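Local coordinates for protein catechol 1,2-dioxygenase (Acinetobacter sp., PDB 1DMH) that catalyses the iron(III)-dependent intradiol cleavage of catechol by dioxygen to cis,cis-muconate, the first step of the catechol branch of the beta-ketoadipate pathway, as a homodimer, at residues K161-S165 with H166-T170; Q174-N177 with M178-S181; P207-Q210 with L211-Q214; G219-P222 with A223-H226. All coordinates share one frame; numbering follows the deposited sequence.

Contact 1: K161-S165 with H166-T170; sequences KGFYS and HFDPT. With FE (Fe (III) ion), chain C; MCT (4-methylcatechol), chain D.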
loop_
_atom_site.group_PDB
_atom_site.type_symbol
_atom_site.label_atom_id
_atom_site.label_comp_id
_atom_site.label_asym_id
_atom_site.label_seq_id
_atom_site.Cartn_x
_atom_site.Cartn_y
_atom_site.Cartn_z
ATOM N N LYS A 161 25.717 -3.542 -13.733
ATOM C CA LYS A 161 24.724 -2.494 -13.926
ATOM C C LYS A 161 23.774 -2.422 -12.733
ATOM O O LYS A 161 22.856 -1.610 -12.715
ATOM C CB LYS A 161 23.955 -2.748 -15.220
ATOM C CG LYS A 161 24.845 -2.545 -16.438
ATOM C CD LYS A 161 24.091 -2.708 -17.730
ATOM C CE LYS A 161 23.668 -4.151 -17.946
ATOM N NZ LYS A 161 22.790 -4.324 -19.175
ATOM N N GLY A 162 24.011 -3.279 -11.737
ATOM C CA GLY A 162 23.168 -3.304 -10.554
ATOM C C GLY A 162 21.878 -4.100 -10.716
ATOM O O GLY A 162 20.963 -3.971 -9.906
ATOM N N PHE A 163 21.792 -4.929 -11.752
ATOM C CA PHE A 163 20.593 -5.736 -11.975
ATOM C C PHE A 163 20.793 -7.211 -11.634
ATOM O O PHE A 163 21.874 -7.773 -11.841
ATOM C CB PHE A 163 20.145 -5.624 -13.433
ATOM C CG PHE A 163 19.787 -4.245 -13.832
ATOM C CD1 PHE A 163 19.218 -3.372 -12.906
ATOM C CD2 PHE A 163 20.032 -3.800 -15.115
ATOM C CE1 PHE A 163 18.901 -2.056 -13.252
ATOM C CE2 PHE A 163 19.725 -2.495 -15.478
ATOM C CZ PHE A 163 19.154 -1.615 -14.535
ATOM N N TYR A 164 19.722 -7.814 -11.122
ATOM C CA TYR A 164 19.689 -9.221 -10.745
ATOM C C TYR A 164 18.899 -10.001 -11.777
ATOM O O TYR A 164 17.979 -9.455 -12.401
ATOM C CB TYR A 164 18.965 -9.425 -9.407
ATOM C CG TYR A 164 19.676 -8.931 -8.163
ATOM C CD1 TYR A 164 19.736 -7.564 -7.836
ATOM C CD2 TYR A 164 20.263 -9.842 -7.288
ATOM C CE1 TYR A 164 20.367 -7.136 -6.659
ATOM C CE2 TYR A 164 20.883 -9.438 -6.133
ATOM C CZ TYR A 164 20.936 -8.095 -5.824
ATOM O OH TYR A 164 21.594 -7.738 -4.688
ATOM N N SER A 165 19.236 -11.279 -11.943
ATOM C CA SER A 165 18.486 -12.115 -12.859
ATOM C C SER A 165 17.076 -12.231 -12.264
ATOM O O SER A 165 16.905 -12.175 -11.036
ATOM C CB SER A 165 19.149 -13.503 -13.021
ATOM O OG SER A 165 19.271 -14.216 -11.814
ATOM N N HIS A 166 16.079 -12.358 -13.144
ATOM C CA HIS A 166 14.672 -12.466 -12.775
ATOM C C HIS A 166 14.060 -11.118 -12.372
ATOM O O HIS A 166 12.855 -11.018 -12.174
ATOM C CB HIS A 166 14.496 -13.519 -11.680
ATOM C CG HIS A 166 14.963 -14.880 -12.093
ATOM N ND1 HIS A 166 14.283 -15.656 -13.008
ATOM C CD2 HIS A 166 16.106 -15.552 -11.813
ATOM C CE1 HIS A 166 14.987 -16.744 -13.273
ATOM N NE2 HIS A 166 16.097 -16.706 -12.562
ATOM N N PHE A 167 14.881 -10.080 -12.252
ATOM C CA PHE A 167 14.383 -8.740 -11.909
ATOM C C PHE A 167 15.130 -7.704 -12.738
ATOM O O PHE A 167 15.238 -6.548 -12.335
ATOM C CB PHE A 167 14.588 -8.396 -10.425
ATOM C CG PHE A 167 13.971 -9.375 -9.487
ATOM C CD1 PHE A 167 12.638 -9.247 -9.116
ATOM C CD2 PHE A 167 14.709 -10.453 -8.996
ATOM C CE1 PHE A 167 12.036 -10.177 -8.269
ATOM C CE2 PHE A 167 14.117 -11.392 -8.147
ATOM C CZ PHE A 167 12.776 -11.253 -7.783
ATOM N N ASP A 168 15.638 -8.130 -13.891
ATOM C CA ASP A 168 16.393 -7.256 -14.774
ATOM C C ASP A 168 15.436 -6.488 -15.668
ATOM O O ASP A 168 14.807 -7.064 -16.561
ATOM C CB ASP A 168 17.334 -8.068 -15.659
ATOM C CG ASP A 168 18.344 -7.194 -16.376
ATOM O OD1 ASP A 168 17.981 -6.055 -16.751
ATOM O OD2 ASP A 168 19.489 -7.653 -16.581
ATOM N N PRO A 169 15.329 -5.166 -15.453
ATOM C CA PRO A 169 14.447 -4.282 -16.218
ATOM C C PRO A 169 14.776 -4.163 -17.703
ATOM O O PRO A 169 13.933 -3.744 -18.499
ATOM C CB PRO A 169 14.619 -2.948 -15.496
ATOM C CG PRO A 169 16.080 -3.014 -15.063
ATOM C CD PRO A 169 16.056 -4.387 -14.433
ATOM N N THR A 170 15.993 -4.535 -18.079
ATOM C CA THR A 170 16.413 -4.402 -19.464
ATOM C C THR A 170 16.284 -5.649 -20.325
ATOM O O THR A 170 16.835 -5.688 -21.425
ATOM C CB THR A 170 17.871 -3.900 -19.542
ATOM O OG1 THR A 170 18.752 -4.877 -18.973
ATOM C CG2 THR A 170 18.014 -2.586 -18.777
HETATM FE FE FE C . 21.004 -7.032 -3.003
HETATM C C1 MCT D . 17.252 -3.976 -1.512
HETATM C C2 MCT D . 18.008 -5.062 -1.037
HETATM C C3 MCT D . 18.942 -5.657 -1.910
HETATM O O3 MCT D . 19.689 -6.716 -1.460
HETATM C C4 MCT D . 19.127 -5.203 -3.204
HETATM O O4 MCT D . 20.055 -5.817 -4.009
HETATM C C5 MCT D . 18.403 -4.146 -3.690
HETATM C C6 MCT D . 17.412 -3.500 -2.790
HETATM C C MCT D . 16.222 -3.311 -0.579
HETATM O O HOH W 1 17.298 -6.120 -10.579
HETATM O O HOH W 2 18.450 -6.806 -2.752
#
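The chain reverses through a type II beta turn from Tyr-164 to Phe-167, closed by a hydrogen bond from Phe-167 N to Tyr-164 O of 3.2 Å, and this brings Phe-163 back beside Asp-168. Pro-169 lies over one face of the Phe-163 ring in a CH-pi contact, with its CG 3.5 Å from the ring centroid. The carbonyl oxygen of Lys-161 sits over the opposite face, so the ring is sandwiched. The Asp-168 side chain crosses that of Phe-163 at about a right angle, with carboxylate and ring planes 51° apart, and brings OD1 to 3.5 Å from Phe-163 CD2. The same OD1 accepts twice from Thr-170. Thr-170 N meets it on the anti side at 2.8 Å, which makes an Asx turn. Thr-170 OG1 meets it on the syn side at 2.6 Å, having turned between its own backbone N and carbonyl carbon (chi1 64°). Thr-170 CG2 then packs against Phe-163 CE2. Tyr-164 CB lies loosely at the edge of the Phe-167 ring, 4.4 Å from Phe-167 CD2. A water bridges the two residues, accepting from Tyr-164 N and donating to Phe-167 O. Ser-165 OG is hydrogen-bonded to Asn-177 O, and His-166 NE2 to Phe-176 N. The Tyr-164 side chain runs away from the turn. The short loop probably helps to place the backbone of Tyr-164, an iron ligand, while Tyr-164 OH binds the iron(III) at 1.9 Å beside O4 of 4-methylcatechol.

Contact 2: Q174-N177 with M178-S181; sequences QAFN and MRRS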
loop_
_atom_site.group_PDB
_atom_site.type_symbol
_atom_site.label_atom_id
_atom_site.label_comp_id
_atom_site.label_asym_id
_atom_site.label_seq_id
_atom_site.Cartn_x
_atom_site.Cartn_y
_atom_site.Cartn_z
ATOM N N GLN A 174 20.137 -14.976 -18.362
ATOM C CA GLN A 174 19.911 -16.399 -18.333
ATOM C C GLN A 174 19.271 -16.632 -16.970
ATOM O O GLN A 174 19.593 -15.941 -16.001
ATOM C CB GLN A 174 21.247 -17.114 -18.433
ATOM C CG GLN A 174 21.149 -18.612 -18.532
ATOM C CD GLN A 174 22.514 -19.240 -18.709
ATOM O OE1 GLN A 174 23.263 -18.871 -19.622
ATOM N NE2 GLN A 174 22.851 -20.194 -17.842
ATOM N N ALA A 175 18.347 -17.580 -16.895
ATOM C CA ALA A 175 17.694 -17.865 -15.621
ATOM C C ALA A 175 18.794 -18.204 -14.624
ATOM O O ALA A 175 19.787 -18.832 -14.987
ATOM C CB ALA A 175 16.722 -19.044 -15.765
ATOM N N PHE A 176 18.612 -17.771 -13.379
ATOM C CA PHE A 176 19.572 -18.002 -12.292
ATOM C C PHE A 176 21.005 -17.490 -12.520
ATOM O O PHE A 176 21.942 -17.958 -11.874
ATOM C CB PHE A 176 19.617 -19.486 -11.903
ATOM C CG PHE A 176 18.299 -20.028 -11.456
ATOM C CD1 PHE A 176 17.795 -19.708 -10.202
ATOM C CD2 PHE A 176 17.520 -20.802 -12.317
ATOM C CE1 PHE A 176 16.521 -20.147 -9.810
ATOM C CE2 PHE A 176 16.245 -21.252 -11.939
ATOM C CZ PHE A 176 15.746 -20.923 -10.686
ATOM N N ASN A 177 21.170 -16.534 -13.434
ATOM C CA ASN A 177 22.483 -15.964 -13.674
ATOM C C ASN A 177 22.880 -15.314 -12.335
ATOM O O ASN A 177 22.066 -14.606 -11.724
ATOM C CB ASN A 177 22.421 -14.887 -14.759
ATOM C CG ASN A 177 23.803 -14.401 -15.182
ATOM O OD1 ASN A 177 23.972 -13.238 -15.568
ATOM N ND2 ASN A 177 24.785 -15.287 -15.140
ATOM N N MET A 178 24.113 -15.586 -11.891
ATOM C CA MET A 178 24.684 -15.073 -10.639
ATOM C C MET A 178 23.904 -15.505 -9.389
ATOM O O MET A 178 23.822 -14.771 -8.405
ATOM C CB MET A 178 24.798 -13.548 -10.719
ATOM C CG MET A 178 25.688 -13.075 -11.909
ATOM S SD MET A 178 25.696 -11.272 -12.111
ATOM C CE MET A 178 23.920 -10.989 -12.315
ATOM N N ARG A 179 23.340 -16.715 -9.438
ATOM C CA ARG A 179 22.586 -17.288 -8.326
ATOM C C ARG A 179 22.947 -18.785 -8.267
ATOM O O ARG A 179 22.665 -19.519 -9.212
ATOM C CB ARG A 179 21.067 -17.154 -8.559
ATOM C CG ARG A 179 20.498 -15.733 -8.606
ATOM C CD ARG A 179 19.009 -15.764 -9.005
ATOM N NE ARG A 179 18.397 -14.437 -9.118
ATOM C CZ ARG A 179 18.073 -13.663 -8.078
ATOM N NH1 ARG A 179 18.303 -14.084 -6.832
ATOM N NH2 ARG A 179 17.498 -12.480 -8.288
ATOM N N ARG A 180 23.556 -19.240 -7.172
ATOM C CA ARG A 180 23.914 -20.652 -7.040
ATOM C C ARG A 180 23.796 -21.148 -5.605
ATOM O O ARG A 180 23.807 -20.355 -4.653
ATOM C CB ARG A 180 25.363 -20.892 -7.482
ATOM C CG ARG A 180 25.674 -20.730 -8.961
ATOM C CD ARG A 180 24.985 -21.779 -9.833
ATOM N NE ARG A 180 25.399 -21.620 -11.221
ATOM C CZ ARG A 180 24.904 -20.729 -12.076
ATOM N NH1 ARG A 180 23.906 -19.926 -11.726
ATOM N NH2 ARG A 180 25.378 -20.680 -13.320
ATOM N N SER A 181 23.688 -22.469 -5.456
ATOM C CA SER A 181 23.677 -23.101 -4.142
ATOM C C SER A 181 24.921 -23.959 -4.146
ATOM O O SER A 181 25.155 -24.700 -5.096
ATOM C CB SER A 181 22.464 -24.005 -3.946
ATOM O OG SER A 181 21.296 -23.231 -3.847
HETATM O O HOH W 3 22.576 -19.293 -14.748
#
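Arg-180 folds back toward Phe-176 because its chain bends at CB-CG (chi2 -66°), while Arg-179 runs straight out from CG to NE, with chi2 and chi3 both near 180°. The bend carries Arg-180 NH1 to the carbonyl oxygens of Phe-176 and Arg-179. The bond to Arg-179 O is the straighter one, 2.8 Å at 161°. This oxygen lies almost in the guanidinium plane, although NH1 stands above the plane of the carbonyl. The bond to Phe-176 O is also 2.8 Å long but weak, because its N-H...O angle is only 121°. That oxygen lies at the guanidinium edge. Phe-176 O receives a second weak bond, from Arg-179 N at 3.1 Å, which closes a type II beta turn from Phe-176 to Arg-179. It overlaps an earlier type II turn, from Gln-174 to Asn-177, sharing Phe-176 and Asn-177. A water donates to Ala-175 O and accepts a weak bond from Arg-180 NH1. Arg-179 CD passes near the Phe-176 ring, 4.3 Å from Phe-176 CD1. The polar end of Arg-179 has its partners outside the turn: NH2 bonds Ser-165 O and NH1 bonds Leu-109 O. The Phe-176 ring meets His-166 edge-to-face. The two overlapping turns lead into strand 179-183 of the mixed sheet. The two arginines act in different places. One joins carbonyls within the turn, and the other joins neighbouring loops next to Tyr-164, an iron ligand. Positive charge set against backbone carbonyls probably gives favourable electrostatics here, even where the individual bonds are weak.

Contact 3: P207-Q210 with L211-Q214; sequences PTQQ and LLNQ. With LIO ([1-pentadecanoyl-2-decanoyl-glycerol-3-yl]phosphonyl choline), chain E.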
loop_
_atom_site.group_PDB
_atom_site.type_symbol
_atom_site.label_atom_id
_atom_site.label_comp_id
_atom_site.label_asym_id
_atom_site.label_seq_id
_atom_site.Cartn_x
_atom_site.Cartn_y
_atom_site.Cartn_z
ATOM N N PRO A 207 7.926 4.639 -7.205
ATOM C CA PRO A 207 7.406 5.222 -5.961
ATOM C C PRO A 207 8.389 5.249 -4.755
ATOM O O PRO A 207 8.335 6.154 -3.922
ATOM C CB PRO A 207 6.147 4.375 -5.695
ATOM C CG PRO A 207 6.471 3.039 -6.390
ATOM C CD PRO A 207 7.037 3.557 -7.675
ATOM N N THR A 208 9.275 4.267 -4.656
ATOM C CA THR A 208 10.192 4.253 -3.521
ATOM C C THR A 208 11.117 5.468 -3.618
ATOM O O THR A 208 11.284 6.222 -2.654
ATOM C CB THR A 208 11.029 2.928 -3.459
ATOM O OG1 THR A 208 10.144 1.809 -3.315
ATOM C CG2 THR A 208 11.976 2.944 -2.265
ATOM N N GLN A 209 11.706 5.675 -4.788
ATOM C CA GLN A 209 12.594 6.805 -4.939
ATOM C C GLN A 209 11.836 8.114 -4.798
ATOM O O GLN A 209 12.363 9.091 -4.239
ATOM C CB GLN A 209 13.302 6.750 -6.281
ATOM C CG GLN A 209 14.391 7.805 -6.395
ATOM C CD GLN A 209 15.427 7.658 -5.306
ATOM O OE1 GLN A 209 15.586 8.542 -4.464
ATOM N NE2 GLN A 209 16.130 6.537 -5.307
ATOM N N GLN A 210 10.613 8.163 -5.320
ATOM C CA GLN A 210 9.809 9.369 -5.181
ATOM C C GLN A 210 9.625 9.733 -3.705
ATOM O O GLN A 210 9.773 10.897 -3.337
ATOM C CB GLN A 210 8.436 9.188 -5.820
ATOM C CG GLN A 210 8.514 8.907 -7.309
ATOM C CD GLN A 210 9.151 10.054 -8.091
ATOM O OE1 GLN A 210 9.594 9.876 -9.243
ATOM N NE2 GLN A 210 9.184 11.249 -7.476
ATOM N N LEU A 211 9.303 8.758 -2.858
ATOM C CA LEU A 211 9.131 9.059 -1.448
ATOM C C LEU A 211 10.485 9.469 -0.828
ATOM O O LEU A 211 10.562 10.474 -0.100
ATOM C CB LEU A 211 8.576 7.852 -0.692
ATOM C CG LEU A 211 7.641 8.196 0.472
ATOM C CD1 LEU A 211 7.421 6.962 1.322
ATOM C CD2 LEU A 211 8.185 9.311 1.301
ATOM N N LEU A 212 11.545 8.708 -1.103
ATOM C CA LEU A 212 12.865 9.018 -0.543
ATOM C C LEU A 212 13.278 10.439 -0.908
ATOM O O LEU A 212 13.913 11.124 -0.109
ATOM C CB LEU A 212 13.919 8.009 -1.026
ATOM C CG LEU A 212 13.814 6.584 -0.457
ATOM C CD1 LEU A 212 14.712 5.606 -1.224
ATOM C CD2 LEU A 212 14.192 6.623 1.038
ATOM N N ASN A 213 12.903 10.890 -2.104
ATOM C CA ASN A 213 13.234 12.244 -2.517
ATOM C C ASN A 213 12.614 13.246 -1.569
ATOM O O ASN A 213 13.267 14.228 -1.197
ATOM C CB ASN A 213 12.731 12.556 -3.926
ATOM C CG ASN A 213 13.571 11.912 -5.016
ATOM O OD1 ASN A 213 14.716 11.494 -4.776
ATOM N ND2 ASN A 213 13.020 11.865 -6.242
ATOM N N GLN A 214 11.363 12.999 -1.174
ATOM C CA GLN A 214 10.647 13.890 -0.264
ATOM C C GLN A 214 11.284 13.955 1.128
ATOM O O GLN A 214 11.018 14.886 1.872
ATOM C CB GLN A 214 9.198 13.451 -0.111
ATOM C CG GLN A 214 8.382 13.439 -1.389
ATOM C CD GLN A 214 8.206 14.811 -1.987
ATOM O OE1 GLN A 214 7.807 15.754 -1.301
ATOM N NE2 GLN A 214 8.485 14.933 -3.278
HETATM C C1 LIO E . 3.693 15.579 -2.717
HETATM C C2 LIO E . 3.937 14.438 -1.971
HETATM C C3 LIO E . 3.188 14.522 -0.810
HETATM C C4 LIO E . 2.674 18.720 -5.449
HETATM C C5 LIO E . 3.407 19.529 -6.552
HETATM C C6 LIO E . 1.328 20.186 -7.704
HETATM C C7 LIO E . 3.368 21.383 -8.123
HETATM C C8 LIO E . 2.257 21.649 -6.017
HETATM C C11 LIO E . 1.603 15.417 0.807
HETATM C C12 LIO E . 1.884 14.066 1.508
HETATM C C13 LIO E . 0.988 13.859 2.717
HETATM C C14 LIO E . 0.956 12.376 3.061
HETATM C C15 LIO E . -0.107 12.133 4.135
HETATM C C16 LIO E . -0.378 10.640 4.254
HETATM C C17 LIO E . -1.436 10.374 5.324
HETATM C C18 LIO E . -1.182 9.012 5.970
HETATM C C19 LIO E . -1.422 7.910 4.943
HETATM C C20 LIO E . -2.725 7.213 5.252
HETATM C C21 LIO E . -2.716 5.841 4.597
HETATM C C22 LIO E . -4.079 5.193 4.830
HETATM C C23 LIO E . -4.186 3.910 4.024
HETATM C C24 LIO E . -5.553 3.285 4.269
HETATM C C25 LIO E . -6.122 2.788 2.947
HETATM C C31 LIO E . 4.023 11.783 -2.230
HETATM C C32 LIO E . 4.385 11.455 -0.766
HETATM C C33 LIO E . 3.348 10.474 -0.188
HETATM C C34 LIO E . 3.866 9.905 1.136
HETATM C C35 LIO E . 2.775 9.091 1.827
HETATM C C36 LIO E . 3.214 7.633 1.906
HETATM C C37 LIO E . 2.660 6.977 3.172
HETATM C C38 LIO E . 3.117 5.513 3.214
HETATM C C39 LIO E . 3.906 5.251 4.499
HETATM C C40 LIO E . 4.049 3.742 4.719
HETATM N N LIO E . 2.586 20.676 -7.089
HETATM O O2 LIO E . 3.819 13.162 -2.749
HETATM O O3 LIO E . 2.322 15.645 -0.465
HETATM O O11 LIO E . 0.827 16.262 1.272
HETATM O O31 LIO E . 3.892 10.840 -3.031
HETATM O O1P LIO E . 3.746 18.515 -2.547
HETATM O O2P LIO E . 5.532 18.485 -4.242
HETATM O O3P LIO E . 4.806 16.366 -3.216
HETATM O O4P LIO E . 3.304 17.567 -4.806
HETATM P P LIO E . 4.340 17.732 -3.696
#
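Helix 207-214 borders a phospholipid pocket, and across its two turns Leu-211, Leu-212 and Asn-213 bond back to Pro-207, Thr-208 and Gln-209. These are ordinary alpha-helical i to i+4 bonds. Leu-212 N to Thr-208 O, at 2.9 Å and 172°, is nearly straight. Asn-213 N to Gln-209 O is 2.8 Å long. The following bond, Gln-214 N to Gln-210 O, is weak at 3.4 Å. The side chains of Thr-208 and Leu-212 lie side by side and point the same way, with Thr-208 CG2 4.0 Å from Leu-212 CD1. Thr-208 CG2 takes the position opposite the backbone N, while OG1, beside that N, is hydrogen-bonded to Glu-70. The side chains of Gln-209 and Asn-213 cross at about a right angle, with their amide planes 39° apart. Gln-214 bends at CB-CG (chi2 -64°), and its CG rests 3.5 Å from Gln-210 O. Its amide end approaches the lipid, with Gln-214 OE1 3.6 Å from O3P of the bound phosphatidylcholine. Leu-211 CG approaches the shorter acyl chain, 4.2 Å from lipid C34. The helix therefore offers a polar group near the phosphate ester and an apolar one to the tail. Pro-207 and Leu-211 pack on helix 52-67, where Tyr-61 OH is hydrogen-bonded to Pro-207 O, and Thr-208 and Leu-211 rest on helix 71-77. At the dimer interface Leu-211 meets Val-30 of the second subunit and Gln-214 meets Asn-27 of that subunit. In the chain the helix follows strand 200-201 and precedes strand 220-230, and it packs against the N-terminal helices.

Contact 4: G219-P222 with A223-H226; sequences GNRP and AHIH. With FE (Fe (III) ion), chain C; MCT (4-methylcatechol), chain D.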
loop_
_atom_site.group_PDB
_atom_site.type_symbol
_atom_site.label_atom_id
_atom_site.label_comp_id
_atom_site.label_asym_id
_atom_site.label_seq_id
_atom_site.Cartn_x
_atom_site.Cartn_y
_atom_site.Cartn_z
ATOM N N GLY A 219 18.522 6.669 -2.963
ATOM C CA GLY A 219 18.051 5.300 -2.970
ATOM C C GLY A 219 19.107 4.308 -3.400
ATOM O O GLY A 219 18.798 3.358 -4.101
ATOM N N ASN A 220 20.344 4.508 -2.952
ATOM C CA ASN A 220 21.459 3.638 -3.325
ATOM C C ASN A 220 21.951 2.636 -2.299
ATOM O O ASN A 220 21.919 2.885 -1.094
ATOM C CB ASN A 220 22.649 4.491 -3.720
ATOM C CG ASN A 220 22.314 5.450 -4.825
ATOM O OD1 ASN A 220 21.910 5.044 -5.920
ATOM N ND2 ASN A 220 22.459 6.738 -4.547
ATOM N N ARG A 221 22.440 1.506 -2.806
ATOM C CA ARG A 221 23.019 0.462 -1.971
ATOM C C ARG A 221 24.439 0.224 -2.471
ATOM O O ARG A 221 24.699 0.305 -3.675
ATOM C CB ARG A 221 22.264 -0.882 -2.099
ATOM C CG ARG A 221 20.773 -0.871 -1.718
ATOM C CD ARG A 221 20.395 -2.215 -1.135
ATOM N NE ARG A 221 21.189 -2.407 0.074
ATOM C CZ ARG A 221 21.380 -3.556 0.705
ATOM N NH1 ARG A 221 20.826 -4.677 0.255
ATOM N NH2 ARG A 221 22.188 -3.587 1.769
ATOM N N PRO A 222 25.384 -0.004 -1.552
ATOM C CA PRO A 222 26.770 -0.273 -1.952
ATOM C C PRO A 222 26.810 -1.660 -2.646
ATOM O O PRO A 222 25.858 -2.441 -2.524
ATOM C CB PRO A 222 27.501 -0.278 -0.610
ATOM C CG PRO A 222 26.410 -0.799 0.363
ATOM C CD PRO A 222 25.271 0.078 -0.078
ATOM N N ALA A 223 27.881 -1.966 -3.378
ATOM C CA ALA A 223 28.011 -3.277 -4.032
ATOM C C ALA A 223 28.057 -4.316 -2.906
ATOM O O ALA A 223 28.814 -4.166 -1.955
ATOM C CB ALA A 223 29.287 -3.328 -4.852
ATOM N N HIS A 224 27.252 -5.373 -3.030
ATOM C CA HIS A 224 27.163 -6.404 -1.998
ATOM C C HIS A 224 26.778 -7.770 -2.589
ATOM O O HIS A 224 26.282 -7.868 -3.720
ATOM C CB HIS A 224 26.098 -6.024 -0.971
ATOM C CG HIS A 224 24.743 -5.868 -1.577
ATOM N ND1 HIS A 224 24.385 -4.755 -2.312
ATOM C CD2 HIS A 224 23.708 -6.732 -1.671
ATOM C CE1 HIS A 224 23.185 -4.941 -2.830
ATOM N NE2 HIS A 224 22.751 -6.133 -2.457
ATOM N N ILE A 225 27.017 -8.810 -1.795
ATOM C CA ILE A 225 26.724 -10.192 -2.183
ATOM C C ILE A 225 25.892 -10.823 -1.064
ATOM O O ILE A 225 26.267 -10.748 0.102
ATOM C CB ILE A 225 28.035 -10.978 -2.374
ATOM C CG1 ILE A 225 28.849 -10.326 -3.504
ATOM C CG2 ILE A 225 27.731 -12.455 -2.671
ATOM C CD1 ILE A 225 30.274 -10.847 -3.628
ATOM N N HIS A 226 24.763 -11.427 -1.423
ATOM C CA HIS A 226 23.858 -12.054 -0.452
ATOM C C HIS A 226 24.236 -13.505 -0.146
ATOM O O HIS A 226 24.731 -14.214 -1.013
ATOM C CB HIS A 226 22.433 -12.078 -1.011
ATOM C CG HIS A 226 21.820 -10.727 -1.170
ATOM N ND1 HIS A 226 21.128 -10.098 -0.149
ATOM C CD2 HIS A 226 21.801 -9.875 -2.223
ATOM C CE1 HIS A 226 20.708 -8.918 -0.573
ATOM N NE2 HIS A 226 21.102 -8.760 -1.825
HETATM FE FE FE C . 21.004 -7.032 -3.003
HETATM C C1 MCT D . 17.252 -3.976 -1.512
HETATM C C2 MCT D . 18.008 -5.062 -1.037
HETATM C C3 MCT D . 18.942 -5.657 -1.910
HETATM O O3 MCT D . 19.689 -6.716 -1.460
HETATM C C4 MCT D . 19.127 -5.203 -3.204
HETATM O O4 MCT D . 20.055 -5.817 -4.009
HETATM C C5 MCT D . 18.403 -4.146 -3.690
HETATM C C6 MCT D . 17.412 -3.500 -2.790
HETATM C C MCT D . 16.222 -3.311 -0.579
HETATM O O HOH W 2 18.450 -6.806 -2.752
#
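Arg-221 lays its guanidinium on the ring of His-224, with centres 4.3 Å apart and planes at 29°. NH1 sits over that face, offset toward the rim. Bends at chi2 and chi3 fold the arginine back to this position. The same NH1 gives a weak hydrogen bond of 2.9 Å to O3 of 4-methylcatechol, and Arg-221 CD packs against the substrate ring. NH2 forms a salt bridge with Asp-252. His-224 takes the less common side-chain position, with CG between its backbone N and carbonyl carbon (chi1 60°). This turns His-224 ND1 back to Pro-222 O in a bond of 2.8 Å and 175°. The oxygen lies in the ring plane, and ND1 lies nearly along the C=O axis. NE2 is thereby directed at the iron(III), 2.0 Å away. His-226 reaches the same metal with NE2 at 2.1 Å, and its ring stacks on Trp-156. The substrate chelates the iron through O3 and O4, while Tyr-164 supplies a further protein ligand. Pro-222, through its carbonyl, is a second-shell residue that probably fixes the rotation of the His-224 ring, and Arg-221 probably helps to stabilise negative charge on O3 of the bound 4-methylcatechol.

All four contacts lie within the dioxygenase domain and follow one another along the chain in numerical order. Contacts 1 and 2 occupy the loop between strands 152-157 and 179-183 and the start of the latter, with centres 12 Å apart. Contact 4 lies on strand 220-230 of the same mixed sheet. Its centre is 13 Å from that of contact 1, and both reach the iron and 4-methylcatechol. Contact 3 stands apart, with its centre 30 Å from that of contact 2, yet Leu-212 and Gln-209 touch Gly-219 of contact 4. Helix 207-214 thus connects the active-site strand to the lipid-binding, dimer-forming helical region.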